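Local coordinates for ficolin-3 (Homo sapiens, PDB 2J5Z), which is an innate immune lectin of the ficolin family whose fibrinogen-like recognition domain binds galactose and calcium, at residues Ser26-Leu31 and Ser81-Gly86. Numbering follows the deposited sequence.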
loop_
_atom_site.group_PDB
_atom_site.type_symbol
_atom_site.label_atom_id
_atom_site.label_comp_id
_atom_site.label_asym_id
_atom_site.label_seq_id
_atom_site.Cartn_x
_atom_site.Cartn_y
_atom_site.Cartn_z
ATOM N N SER A 26 5.039 -0.573 -10.704
ATOM C CA SER A 26 3.574 -0.577 -10.592
ATOM C C SER A 26 3.104 0.085 -9.305
ATOM O O SER A 26 3.753 -0.026 -8.261
ATOM C CB SER A 26 3.038 -2.010 -10.659
ATOM O OG SER A 26 3.501 -2.645 -11.834
ATOM N N GLY A 27 1.982 0.802 -9.355
ATOM C CA GLY A 27 1.481 1.405 -8.133
ATOM C C GLY A 27 0.521 2.529 -8.461
ATOM O O GLY A 27 0.095 2.666 -9.608
ATOM N N TRP A 28 0.230 3.356 -7.467
ATOM C CA TRP A 28 -0.763 4.436 -7.626
ATOM C C TRP A 28 -0.126 5.718 -8.176
ATOM O O TRP A 28 0.884 6.214 -7.655
ATOM C CB TRP A 28 -1.506 4.675 -6.305
ATOM C CG TRP A 28 -2.385 3.504 -5.988
ATOM C CD1 TRP A 28 -2.043 2.383 -5.282
ATOM C CD2 TRP A 28 -3.731 3.305 -6.435
ATOM N NE1 TRP A 28 -3.103 1.506 -5.249
ATOM C CE2 TRP A 28 -4.153 2.047 -5.943
ATOM C CE3 TRP A 28 -4.634 4.084 -7.169
ATOM C CZ2 TRP A 28 -5.428 1.537 -6.193
ATOM C CZ3 TRP A 28 -5.906 3.580 -7.410
ATOM C CH2 TRP A 28 -6.293 2.320 -6.917
ATOM N N TYR A 29 -0.718 6.236 -9.247
ATOM C CA TYR A 29 -0.229 7.431 -9.919
ATOM C C TYR A 29 -1.414 8.334 -10.211
ATOM O O TYR A 29 -2.525 7.862 -10.323
ATOM C CB TYR A 29 0.402 7.076 -11.254
ATOM C CG TYR A 29 1.711 6.328 -11.144
ATOM C CD1 TYR A 29 2.916 7.008 -11.158
ATOM C CD2 TYR A 29 1.731 4.945 -11.021
ATOM C CE1 TYR A 29 4.127 6.328 -11.062
ATOM C CE2 TYR A 29 2.925 4.256 -10.921
ATOM C CZ TYR A 29 4.117 4.960 -10.942
ATOM O OH TYR A 29 5.309 4.287 -10.833
ATOM N N HIS A 30 -1.167 9.622 -10.385
ATOM C CA HIS A 30 -2.246 10.516 -10.820
ATOM C C HIS A 30 -2.245 10.724 -12.330
ATOM O O HIS A 30 -1.190 10.960 -12.934
ATOM C CB HIS A 30 -2.154 11.838 -10.078
ATOM C CG HIS A 30 -2.587 11.741 -8.651
ATOM N ND1 HIS A 30 -3.781 12.258 -8.201
ATOM C CD2 HIS A 30 -2.004 11.151 -7.582
ATOM C CE1 HIS A 30 -3.904 12.012 -6.909
ATOM N NE2 HIS A 30 -2.840 11.338 -6.510
ATOM N N LEU A 31 -3.417 10.593 -12.945
ATOM C CA LEU A 31 -3.585 10.942 -14.348
ATOM C C LEU A 31 -4.316 12.272 -14.379
ATOM O O LEU A 31 -5.042 12.597 -13.449
ATOM C CB LEU A 31 -4.446 9.920 -15.093
ATOM C CG LEU A 31 -4.082 8.441 -15.115
ATOM C CD1 LEU A 31 -4.961 7.699 -16.113
ATOM C CD2 LEU A 31 -2.610 8.262 -15.456
ATOM N N SER A 81 -6.188 -2.724 -1.645
ATOM C CA SER A 81 -6.806 -4.010 -1.922
ATOM C C SER A 81 -7.789 -3.928 -3.086
ATOM O O SER A 81 -7.391 -3.702 -4.236
ATOM C CB SER A 81 -7.460 -4.594 -0.655
ATOM O OG SER A 81 -8.554 -3.821 -0.173
ATOM N N GLU A 82 -9.070 -4.069 -2.779
ATOM C CA GLU A 82 -10.096 -4.232 -3.804
ATOM C C GLU A 82 -10.777 -2.910 -4.134
ATOM O O GLU A 82 -11.012 -2.095 -3.241
ATOM C CB GLU A 82 -11.122 -5.243 -3.321
ATOM C CG GLU A 82 -10.505 -6.577 -2.926
ATOM C CD GLU A 82 -11.558 -7.595 -2.546
ATOM O OE1 GLU A 82 -12.515 -7.226 -1.840
ATOM O OE2 GLU A 82 -11.444 -8.754 -2.985
ATOM N N PHE A 83 -11.082 -2.694 -5.418
ATOM C CA PHE A 83 -11.765 -1.464 -5.815
ATOM C C PHE A 83 -12.452 -1.555 -7.171
ATOM O O PHE A 83 -12.201 -2.478 -7.955
ATOM C CB PHE A 83 -10.778 -0.287 -5.856
ATOM C CG PHE A 83 -9.648 -0.490 -6.815
ATOM C CD1 PHE A 83 -9.786 -0.149 -8.155
ATOM C CD2 PHE A 83 -8.437 -1.023 -6.376
ATOM C CE1 PHE A 83 -8.743 -0.344 -9.035
ATOM C CE2 PHE A 83 -7.392 -1.207 -7.243
ATOM C CZ PHE A 83 -7.535 -0.885 -8.574
ATOM N N TRP A 84 -13.336 -0.587 -7.410
ATOM C CA TRP A 84 -13.900 -0.306 -8.734
ATOM C C TRP A 84 -13.619 1.176 -8.993
ATOM O O TRP A 84 -14.029 2.032 -8.207
ATOM C CB TRP A 84 -15.412 -0.577 -8.729
ATOM C CG TRP A 84 -16.086 -0.217 -10.021
ATOM C CD1 TRP A 84 -16.782 0.931 -10.301
ATOM C CD2 TRP A 84 -16.111 -1.009 -11.213
ATOM N NE1 TRP A 84 -17.250 0.889 -11.602
ATOM C CE2 TRP A 84 -16.859 -0.296 -12.176
ATOM C CE3 TRP A 84 -15.594 -2.266 -11.550
ATOM C CZ2 TRP A 84 -17.086 -0.791 -13.469
ATOM C CZ3 TRP A 84 -15.826 -2.762 -12.836
ATOM C CH2 TRP A 84 -16.561 -2.028 -13.773
ATOM N N LEU A 85 -12.933 1.504 -10.088
ATOM C CA LEU A 85 -12.459 2.873 -10.299
ATOM C C LEU A 85 -13.608 3.877 -10.441
ATOM O O LEU A 85 -13.474 5.043 -10.051
ATOM C CB LEU A 85 -11.581 2.943 -11.557
ATOM C CG LEU A 85 -10.903 4.281 -11.835
ATOM C CD1 LEU A 85 -9.907 4.653 -10.741
ATOM C CD2 LEU A 85 -10.193 4.200 -13.202
ATOM N N GLY A 86 -14.723 3.413 -11.006
ATOM C CA GLY A 86 -15.910 4.246 -11.205
ATOM C C GLY A 86 -16.310 4.405 -12.660
ATOM O O GLY A 86 -15.480 4.673 -13.517
#
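Trp-28 and Phe-83 meet by their rings alone, a compact example of how two strands that are not neighbours in a sheet can be joined by a single aromatic pair. The two side chains come from opposite directions, and the far edge of the indole, carried by CZ2 and CH2, points at one face of the phenyl ring. Trp-28 CZ2 lies 3.5 Å from Phe-83 CE2, while Trp-28 CH2 sits over the ring, displaced toward its rim, 3.8 Å from Phe-83 CZ. With the centroids of the Trp-28 six-membered ring and the Phe-83 ring 5.1 Å apart and the planes at 63°, the geometry is a tilted edge-to-face stack.

Phe-83 is directed at segment 26-31 from its backbone, and with CG between the backbone N and carbonyl carbon (chi1 60°) its ring presents a face to Trp-28 CH2. Tight packing is confined to these two rings. Farther along, Leu-85 is buried but Leu-85 CD1 stays 5.3 Å from Trp-28 CZ3, so the contact thins quickly away from the stack. Phe-83 is buried, whereas Trp-28 remains partly exposed; its NE1 makes a weak hydrogen bond to Gln-79 O.

Phe-42 adds a second edge-to-face partner to Trp-28, and Leu-25 of a third subunit packs on both Trp-28 and Phe-83, placing the pair at a trimer interface. The strands 28-32 and 83-84 flank the antiparallel pair 38-44 and 52-58, and the stack bridges across them within the antiparallel sheet of the fibrinogen-like domain of ficolins.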